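Local coordinates for folylpolyglutamate synthase/dihydrofolate synthase (Thermotoga maritima, PDB 1O5Z), which probably catalyses the ATP- and magnesium-dependent addition of L-glutamate to dihydropteroate and to tetrahydrofolate, extending the latter's polyglutamate tail, at residues 61-66 with 153-158; 321-326 with 416-421; 359-364 with 389-394. All blocks are in the same frame, centred on the assembly; numbering follows the deposited sequence.

Contact 1 (61-66 with 153-158); sequences NGKGSV and VLEVGL. With SO4 (sulfate ion), chain C; SO4 (sulfate ion), chain B.
Two torsions set up the meeting of Lys63 and Glu155: Lys63 holds CG between the backbone N and the carbonyl carbon (chi1 47°), while Glu155 puts CG anti to its backbone N (chi1 179°) and runs extended to the carboxylate. The two chains cross at about a right angle, with Lys63 CG lying 3.7 Å from Glu155 OE2. Further along, Lys63 CE passes 3.1 Å from Val156 O. The final bend of the lysine chain turns NZ to the carbonyl of Gly59, to which it is hydrogen-bonded, and to a weak bond with O1 of one sulfate. At 4.5 Å Lys63 NZ and Glu155 OE2 are beyond a salt bridge, though their opposite charges probably still attract.

Although Glu155 OE2 is 3.5 Å from Gly64 N, the angle is poor; that N-H is spent on O3 of the other sulfate, at 2.7 Å. Gly62 N reaches O1 of the same ion at 2.8 Å, nearly straight at 171°, and Ser65 N reaches O4 at 3.0 Å. A side chain on Gly64 would collide with the ion.

These amides belong to the P-loop between strand 53-58 and helix 63-77, and the sulfate is consistent with a nucleotide phosphate position. Amides, helix start and Lys63 would favour an anion here; the nearby Glu155 carboxylate would tend to oppose it.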
loop_
_atom_site.group_PDB
_atom_site.type_symbol
_atom_site.label_atom_id
_atom_site.label_comp_id
_atom_site.label_asym_id
_atom_site.label_seq_id
_atom_site.Cartn_x
_atom_site.Cartn_y
_atom_site.Cartn_z
ATOM N N ASN A 61 -4.759 7.493 -3.004
ATOM C CA ASN A 61 -3.342 7.239 -3.147
ATOM C C ASN A 61 -2.615 7.709 -1.910
ATOM O O ASN A 61 -2.955 8.731 -1.354
ATOM C CB ASN A 61 -2.784 7.942 -4.398
ATOM C CG ASN A 61 -3.379 7.382 -5.689
ATOM O OD1 ASN A 61 -3.296 6.158 -5.953
ATOM N ND2 ASN A 61 -4.027 8.258 -6.479
ATOM N N GLY A 62 -1.599 6.969 -1.518
ATOM C CA GLY A 62 -0.790 7.338 -0.373
ATOM C C GLY A 62 -1.195 6.691 0.934
ATOM O O GLY A 62 -0.531 6.900 1.946
ATOM N N LYS A 63 -2.277 5.921 0.952
ATOM C CA LYS A 63 -2.710 5.416 2.242
ATOM C C LYS A 63 -1.748 4.344 2.779
ATOM O O LYS A 63 -1.488 4.297 3.984
ATOM C CB LYS A 63 -4.190 4.972 2.277
ATOM C CG LYS A 63 -4.660 4.116 1.162
ATOM C CD LYS A 63 -5.971 3.411 1.509
ATOM C CE LYS A 63 -6.386 2.482 0.326
ATOM N NZ LYS A 63 -6.195 3.109 -1.020
ATOM N N GLY A 64 -1.246 3.485 1.900
ATOM C CA GLY A 64 -0.259 2.508 2.261
ATOM C C GLY A 64 1.005 3.158 2.750
ATOM O O GLY A 64 1.536 2.724 3.760
ATOM N N SER A 65 1.529 4.150 2.030
ATOM C CA SER A 65 2.758 4.895 2.458
ATOM C C SER A 65 2.547 5.595 3.771
ATOM O O SER A 65 3.430 5.572 4.638
ATOM C CB SER A 65 3.127 6.029 1.516
ATOM O OG SER A 65 3.533 5.605 0.246
ATOM N N VAL A 66 1.415 6.299 3.904
ATOM C CA VAL A 66 1.148 7.050 5.145
ATOM C C VAL A 66 0.998 6.075 6.312
ATOM O O VAL A 66 1.573 6.303 7.381
ATOM C CB VAL A 66 -0.076 7.969 5.043
ATOM C CG1 VAL A 66 -0.479 8.468 6.424
ATOM C CG2 VAL A 66 0.222 9.172 4.096
ATOM N N VAL A 153 -2.326 0.343 13.334
ATOM C CA VAL A 153 -2.464 1.263 12.210
ATOM C C VAL A 153 -3.096 0.514 11.087
ATOM O O VAL A 153 -2.591 -0.511 10.647
ATOM C CB VAL A 153 -1.107 1.823 11.790
ATOM C CG1 VAL A 153 -1.250 2.861 10.691
ATOM C CG2 VAL A 153 -0.414 2.450 13.004
ATOM N N LEU A 154 -4.231 1.026 10.611
ATOM C CA LEU A 154 -5.066 0.321 9.661
ATOM C C LEU A 154 -5.214 1.105 8.391
ATOM O O LEU A 154 -5.757 2.189 8.379
ATOM C CB LEU A 154 -6.439 0.099 10.266
ATOM C CG LEU A 154 -6.359 -0.459 11.688
ATOM C CD1 LEU A 154 -7.678 -0.200 12.382
ATOM C CD2 LEU A 154 -6.062 -1.907 11.596
ATOM N N GLU A 155 -4.760 0.489 7.322
ATOM C CA GLU A 155 -5.006 0.948 5.999
ATOM C C GLU A 155 -6.406 0.465 5.515
ATOM O O GLU A 155 -6.712 -0.719 5.512
ATOM C CB GLU A 155 -3.892 0.431 5.051
ATOM C CG GLU A 155 -4.116 0.878 3.620
ATOM C CD GLU A 155 -3.184 0.293 2.630
ATOM O OE1 GLU A 155 -2.328 -0.532 2.989
ATOM O OE2 GLU A 155 -3.316 0.714 1.470
ATOM N N VAL A 156 -7.207 1.403 5.046
ATOM C CA VAL A 156 -8.480 1.103 4.444
ATOM C C VAL A 156 -8.232 0.197 3.250
ATOM O O VAL A 156 -7.273 0.408 2.461
ATOM C CB VAL A 156 -9.187 2.384 3.991
ATOM C CG1 VAL A 156 -10.439 2.055 3.224
ATOM C CG2 VAL A 156 -9.464 3.320 5.201
ATOM N N GLY A 157 -9.064 -0.839 3.129
ATOM C CA GLY A 157 -9.051 -1.709 1.938
ATOM C C GLY A 157 -9.479 -0.937 0.702
ATOM O O GLY A 157 -8.754 -0.834 -0.248
ATOM N N LEU A 158 -10.648 -0.325 0.780
ATOM C CA LEU A 158 -11.294 0.314 -0.338
ATOM C C LEU A 158 -12.393 1.228 0.211
ATOM O O LEU A 158 -13.147 0.815 1.101
ATOM C CB LEU A 158 -11.904 -0.778 -1.221
ATOM C CG LEU A 158 -12.815 -0.363 -2.341
ATOM C CD1 LEU A 158 -12.000 0.316 -3.430
ATOM C CD2 LEU A 158 -13.497 -1.579 -2.917
HETATM S S SO4 C . -0.225 3.771 -1.619
HETATM O O1 SO4 C . -0.876 4.546 -2.666
HETATM O O2 SO4 C . 0.567 2.666 -2.110
HETATM O O3 SO4 C . -1.347 3.257 -0.825
HETATM O O4 SO4 C . 0.706 4.593 -0.838
HETATM S S SO4 B . -9.748 3.446 -2.594
HETATM O O1 SO4 B . -9.120 2.135 -2.414
HETATM O O2 SO4 B . -9.162 4.105 -3.755
HETATM O O3 SO4 B . -9.510 4.198 -1.356
HETATM O O4 SO4 B . -11.191 3.334 -2.750
#

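Contact 2 (321-326 with 416-421); sequences DGAHNP and VVTGSL. With SO4 (sulfate ion), chain D.
Asp321 and Val417 are joined through their backbones: Asp321 N donates to Val417 O at 3.1 Å, with an N-H...O angle of 172°, continuing the parallel pairing of strands 316-320 and 414-418 to the point where the first gives way to a loop. A second backbone bond, from Gly419 N to Ala323 O, is weak.

Side-chain hydroxyl chemistry supplements this pairing. Thr418 holds OG1 anti to its backbone N (chi1 -170°), from where it donates to Asp321 O at 2.8 Å, tilted 31° from the carbonyl plane. The same oxygen also receives a CA-H...O contact from Thr418 CA, so one residue grips it twice.

Within segment 321-326 two further bonds fix the loop's shape. Asp321 OD2 uses its anti lone pair to accept from Ala323 N at 2.8 Å, forming an Asx turn. His324 ND1 donates to Gly322 O at 2.9 Å, which restrains the rotation of the imidazole.

Apolar contact comes from Leu421, which divides its methyls between His324 and Gly322: CD1 lies 3.6 Å from His324 CE1, and CD2 lies 3.6 Å from Gly322 CA. A CB on Gly322 would collide with CD2.

Anion binding adds a sulfate at Ser420 and Leu421, beside the His324 ring. Its O1 accepts from Ser420 OG at 2.9 Å and its O4 from Leu421 N, and Phe422 N also binds the ion at the start of helix 421-433; Ser420 OG caps Leu423 N as well.

Two loops meeting at the C-terminal ends of neighbouring parallel strands, each leading into a helix, are typical of the Rossmann-like glutamate ligase domain of Mur ligases.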
loop_
_atom_site.group_PDB
_atom_site.type_symbol
_atom_site.label_atom_id
_atom_site.label_comp_id
_atom_site.label_asym_id
_atom_site.label_seq_id
_atom_site.Cartn_x
_atom_site.Cartn_y
_atom_site.Cartn_z
ATOM N N ASP A 321 8.280 -0.675 -10.090
ATOM C CA ASP A 321 7.063 0.058 -10.006
ATOM C C ASP A 321 5.950 -0.717 -10.630
ATOM O O ASP A 321 6.010 -1.049 -11.819
ATOM C CB ASP A 321 7.216 1.402 -10.692
ATOM C CG ASP A 321 6.073 2.344 -10.366
ATOM O OD1 ASP A 321 6.333 3.346 -9.650
ATOM O OD2 ASP A 321 4.894 2.171 -10.785
ATOM N N GLY A 322 4.913 -0.954 -9.844
ATOM C CA GLY A 322 3.791 -1.738 -10.286
ATOM C C GLY A 322 2.818 -1.065 -11.234
ATOM O O GLY A 322 1.771 -1.658 -11.497
ATOM N N ALA A 323 3.108 0.174 -11.689
ATOM C CA ALA A 323 2.304 0.883 -12.682
ATOM C C ALA A 323 1.724 -0.123 -13.665
ATOM O O ALA A 323 2.469 -0.979 -14.155
ATOM C CB ALA A 323 3.166 1.901 -13.439
ATOM N N HIS A 324 0.409 -0.063 -13.877
ATOM C CA HIS A 324 -0.311 -0.934 -14.825
ATOM C C HIS A 324 -1.495 -0.184 -15.469
ATOM O O HIS A 324 -2.412 -0.808 -16.016
ATOM C CB HIS A 324 -0.808 -2.209 -14.125
ATOM C CG HIS A 324 -1.650 -1.927 -12.927
ATOM N ND1 HIS A 324 -1.130 -1.887 -11.650
ATOM C CD2 HIS A 324 -2.948 -1.569 -12.814
ATOM C CE1 HIS A 324 -2.087 -1.563 -10.798
ATOM N NE2 HIS A 324 -3.200 -1.370 -11.477
ATOM N N ASN A 325 -1.448 1.148 -15.392
ATOM C CA ASN A 325 -2.462 2.068 -15.903
ATOM C C ASN A 325 -1.700 2.976 -16.772
ATOM O O ASN A 325 -0.539 3.254 -16.490
ATOM C CB ASN A 325 -2.916 3.040 -14.829
ATOM C CG ASN A 325 -3.847 2.464 -13.906
ATOM O OD1 ASN A 325 -4.268 1.342 -14.065
ATOM N ND2 ASN A 325 -4.202 3.217 -12.907
ATOM N N PRO A 326 -2.348 3.548 -17.760
ATOM C CA PRO A 326 -1.722 4.643 -18.467
ATOM C C PRO A 326 -1.344 5.756 -17.474
ATOM O O PRO A 326 -0.234 6.259 -17.519
ATOM C CB PRO A 326 -2.793 5.086 -19.458
ATOM C CG PRO A 326 -3.787 3.954 -19.508
ATOM C CD PRO A 326 -3.682 3.202 -18.273
ATOM N N VAL A 416 14.070 -0.638 -15.154
ATOM C CA VAL A 416 12.722 -0.380 -14.712
ATOM C C VAL A 416 11.912 -1.648 -14.978
ATOM O O VAL A 416 11.788 -2.079 -16.101
ATOM C CB VAL A 416 12.083 0.801 -15.472
ATOM C CG1 VAL A 416 10.606 0.942 -15.083
ATOM C CG2 VAL A 416 12.848 2.104 -15.231
ATOM N N VAL A 417 11.372 -2.240 -13.910
ATOM C CA VAL A 417 10.514 -3.399 -13.996
ATOM C C VAL A 417 9.076 -2.941 -13.695
ATOM O O VAL A 417 8.749 -2.525 -12.593
ATOM C CB VAL A 417 10.981 -4.499 -12.996
ATOM C CG1 VAL A 417 10.086 -5.723 -13.091
ATOM C CG2 VAL A 417 12.418 -4.892 -13.267
ATOM N N THR A 418 8.204 -3.052 -14.680
ATOM C CA THR A 418 6.885 -2.503 -14.556
ATOM C C THR A 418 5.872 -3.177 -15.496
ATOM O O THR A 418 6.208 -4.043 -16.263
ATOM C CB THR A 418 7.008 -0.946 -14.804
ATOM O OG1 THR A 418 5.785 -0.319 -14.470
ATOM C CG2 THR A 418 7.213 -0.561 -16.261
ATOM N N GLY A 419 4.619 -2.765 -15.411
ATOM C CA GLY A 419 3.560 -3.280 -16.280
ATOM C C GLY A 419 2.482 -4.009 -15.527
ATOM O O GLY A 419 1.346 -4.056 -15.973
ATOM N N SER A 420 2.845 -4.553 -14.369
ATOM C CA SER A 420 2.048 -5.544 -13.655
ATOM C C SER A 420 2.572 -5.661 -12.244
ATOM O O SER A 420 3.758 -5.789 -12.058
ATOM C CB SER A 420 2.193 -6.898 -14.340
ATOM O OG SER A 420 1.789 -7.973 -13.512
ATOM N N LEU A 421 1.673 -5.587 -11.264
ATOM C CA LEU A 421 1.969 -5.842 -9.856
ATOM C C LEU A 421 2.439 -7.261 -9.575
ATOM O O LEU A 421 3.333 -7.461 -8.777
ATOM C CB LEU A 421 0.723 -5.566 -9.044
ATOM C CG LEU A 421 0.404 -4.063 -8.932
ATOM C CD1 LEU A 421 -0.923 -3.826 -8.289
ATOM C CD2 LEU A 421 1.476 -3.382 -8.095
HETATM S S SO4 D . -1.491 -6.875 -12.511
HETATM O O1 SO4 D . -0.969 -7.234 -13.812
HETATM O O2 SO4 D . -2.927 -7.098 -12.448
HETATM O O3 SO4 D . -0.903 -7.721 -11.493
HETATM O O4 SO4 D . -1.150 -5.469 -12.278
#

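Contact 3 (359-364 with 389-394); sequences DILRKY and DMAKKF
Leu361 overlaps the first turn of segment 389-394 with one methyl and the ring of Phe394 with its CB. Its CD1 sits 3.7 Å from Met390 CB and 4.2 Å from Ala391 CB, the leucine and methionine chains crossing at about a right angle. Nearer the backbone, Leu361 CB lies 3.9 Å from Phe394 CD1. Phe394 carries CG anti to its carbonyl carbon (chi1 -51°), a setting that turns the ring towards helix 357-361.

Helices 357-361 and 384-394 are the connections of two successive beta-alpha-beta crossovers, linking parallel strands 345-349, 370-373 and 399-400. Leu361 also reaches Ile349 of the first of these strands, so it fills the seam between both helices and the sheet.

Lys393 CB stands 4.1 Å above one face of the Phe394 ring and Arg362 CA 4.2 Å above the opposite face, both offset toward the rim. The exact placing of the arginine chain beyond CB is doubtful, since its CG is modelled too close to the ring. An alanine in place of Phe394 would probably open a gap beside Leu361 CB and between Arg362 CA and Lys393 CB.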
loop_
_atom_site.group_PDB
_atom_site.type_symbol
_atom_site.label_atom_id
_atom_site.label_comp_id
_atom_site.label_asym_id
_atom_site.label_seq_id
_atom_site.Cartn_x
_atom_site.Cartn_y
_atom_site.Cartn_z
ATOM N N ASP A 359 -1.964 2.057 -24.402
ATOM C CA ASP A 359 -1.878 3.355 -23.785
ATOM C C ASP A 359 -0.813 3.320 -22.676
ATOM O O ASP A 359 -0.221 4.334 -22.379
ATOM C CB ASP A 359 -3.260 3.836 -23.273
ATOM C CG ASP A 359 -4.264 4.148 -24.412
ATOM O OD1 ASP A 359 -4.154 3.594 -25.537
ATOM O OD2 ASP A 359 -5.235 4.943 -24.284
ATOM N N ILE A 360 -0.528 2.166 -22.090
ATOM C CA ILE A 360 0.617 2.081 -21.150
ATOM C C ILE A 360 1.966 2.189 -21.861
ATOM O O ILE A 360 2.827 2.965 -21.443
ATOM C CB ILE A 360 0.596 0.758 -20.304
ATOM C CG1 ILE A 360 -0.585 0.726 -19.332
ATOM C CG2 ILE A 360 1.924 0.557 -19.540
ATOM C CD1 ILE A 360 -0.902 -0.690 -18.838
ATOM N N LEU A 361 2.149 1.394 -22.915
ATOM C CA LEU A 361 3.438 1.316 -23.647
ATOM C C LEU A 361 3.857 2.668 -24.222
ATOM O O LEU A 361 5.037 3.027 -24.265
ATOM C CB LEU A 361 3.360 0.279 -24.797
ATOM C CG LEU A 361 3.267 -1.186 -24.399
ATOM C CD1 LEU A 361 2.894 -2.134 -25.554
ATOM C CD2 LEU A 361 4.565 -1.594 -23.786
ATOM N N ARG A 362 2.860 3.414 -24.640
ATOM C CA ARG A 362 3.055 4.708 -25.230
ATOM C C ARG A 362 3.652 5.722 -24.294
ATOM O O ARG A 362 4.269 6.679 -24.738
ATOM C CB ARG A 362 1.715 5.231 -25.660
ATOM C CG ARG A 362 1.083 4.453 -26.811
ATOM C CD ARG A 362 -0.364 4.824 -27.096
ATOM N NE ARG A 362 -0.484 5.807 -28.162
ATOM C CZ ARG A 362 -0.615 5.491 -29.446
ATOM N NH1 ARG A 362 -0.641 4.224 -29.859
ATOM N NH2 ARG A 362 -0.721 6.438 -30.347
ATOM N N LYS A 363 3.458 5.537 -22.994
ATOM C CA LYS A 363 4.052 6.447 -21.998
ATOM C C LYS A 363 5.580 6.363 -22.021
ATOM O O LYS A 363 6.282 7.347 -21.755
ATOM C CB LYS A 363 3.515 6.141 -20.588
ATOM C CG LYS A 363 1.989 6.249 -20.442
ATOM C CD LYS A 363 1.412 7.531 -21.062
ATOM C CE LYS A 363 -0.099 7.575 -20.892
ATOM N NZ LYS A 363 -0.691 8.841 -21.336
ATOM N N TYR A 364 6.069 5.182 -22.391
ATOM C CA TYR A 364 7.469 4.841 -22.258
ATOM C C TYR A 364 8.324 5.091 -23.470
ATOM O O TYR A 364 9.519 4.747 -23.458
ATOM C CB TYR A 364 7.584 3.371 -21.852
ATOM C CG TYR A 364 6.973 3.125 -20.525
ATOM C CD1 TYR A 364 6.091 2.087 -20.340
ATOM C CD2 TYR A 364 7.239 3.967 -19.453
ATOM C CE1 TYR A 364 5.505 1.871 -19.142
ATOM C CE2 TYR A 364 6.651 3.755 -18.233
ATOM C CZ TYR A 364 5.785 2.696 -18.080
ATOM O OH TYR A 364 5.199 2.451 -16.856
ATOM N N ASP A 389 3.821 -7.375 -30.262
ATOM C CA ASP A 389 3.532 -6.671 -31.506
ATOM C C ASP A 389 3.279 -5.192 -31.269
ATOM O O ASP A 389 3.770 -4.327 -32.004
ATOM C CB ASP A 389 2.282 -7.246 -32.164
ATOM C CG ASP A 389 2.526 -8.576 -32.865
ATOM O OD1 ASP A 389 3.681 -9.031 -32.954
ATOM O OD2 ASP A 389 1.594 -9.235 -33.358
ATOM N N MET A 390 2.464 -4.922 -30.258
ATOM C CA MET A 390 2.197 -3.569 -29.814
ATOM C C MET A 390 3.456 -2.832 -29.445
ATOM O O MET A 390 3.656 -1.730 -29.886
ATOM C CB MET A 390 1.310 -3.594 -28.595
ATOM C CG MET A 390 -0.128 -3.257 -28.877
ATOM S SD MET A 390 -0.948 -3.135 -27.263
ATOM C CE MET A 390 -1.398 -4.874 -27.006
ATOM N N ALA A 391 4.287 -3.441 -28.613
ATOM C CA ALA A 391 5.559 -2.851 -28.218
ATOM C C ALA A 391 6.360 -2.492 -29.442
ATOM O O ALA A 391 6.948 -1.408 -29.525
ATOM C CB ALA A 391 6.334 -3.825 -27.383
ATOM N N LYS A 392 6.361 -3.406 -30.403
ATOM C CA LYS A 392 7.071 -3.199 -31.659
ATOM C C LYS A 392 6.489 -2.060 -32.486
ATOM O O LYS A 392 7.218 -1.415 -33.237
ATOM C CB LYS A 392 7.121 -4.491 -32.463
ATOM C CG LYS A 392 8.151 -5.487 -31.911
ATOM C CD LYS A 392 8.037 -6.863 -32.549
ATOM C CE LYS A 392 9.279 -7.702 -32.273
ATOM N NZ LYS A 392 9.040 -9.166 -32.534
ATOM N N LYS A 393 5.192 -1.801 -32.332
ATOM C CA LYS A 393 4.559 -0.539 -32.830
ATOM C C LYS A 393 5.161 0.784 -32.279
ATOM O O LYS A 393 5.085 1.814 -32.953
ATOM C CB LYS A 393 3.066 -0.564 -32.513
ATOM C CG LYS A 393 2.160 -0.465 -33.708
ATOM C CD LYS A 393 0.711 -0.633 -33.276
ATOM C CE LYS A 393 -0.254 -0.097 -34.308
ATOM N NZ LYS A 393 -1.456 0.486 -33.643
ATOM N N PHE A 394 5.753 0.747 -31.070
ATOM C CA PHE A 394 6.391 1.923 -30.395
ATOM C C PHE A 394 7.925 2.001 -30.280
ATOM O O PHE A 394 8.403 3.084 -29.999
ATOM C CB PHE A 394 5.848 2.107 -28.971
ATOM C CG PHE A 394 4.383 2.117 -28.918
ATOM C CD1 PHE A 394 3.687 0.965 -28.641
ATOM C CD2 PHE A 394 3.692 3.259 -29.199
ATOM C CE1 PHE A 394 2.302 0.940 -28.652
ATOM C CE2 PHE A 394 2.304 3.259 -29.228
ATOM C CZ PHE A 394 1.605 2.087 -28.946
#

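Contacts 2 and 3 belong to the glutamate ligase domain and touch: Ile360 CD1 of contact 3 lies 3.2 Å from His324 O of contact 2, and contact 3 is nested within the chain loop that contact 2 closes. Contact 1 lies in the Mur ligase middle domain, its centre about 19 Å from that of contact 2. Contacts 1 and 2 both place strand ends and loops beside a helix N-terminus that binds sulfate, but contact 2 is buried and hydrogen-bonded across its segments, whereas contact 1, only partly buried, rests on van der Waals passage, its opposite charges near but unbridged. Contact 3, also partly buried and about 27 Å from the chain centre, joins two helices by apolar packing.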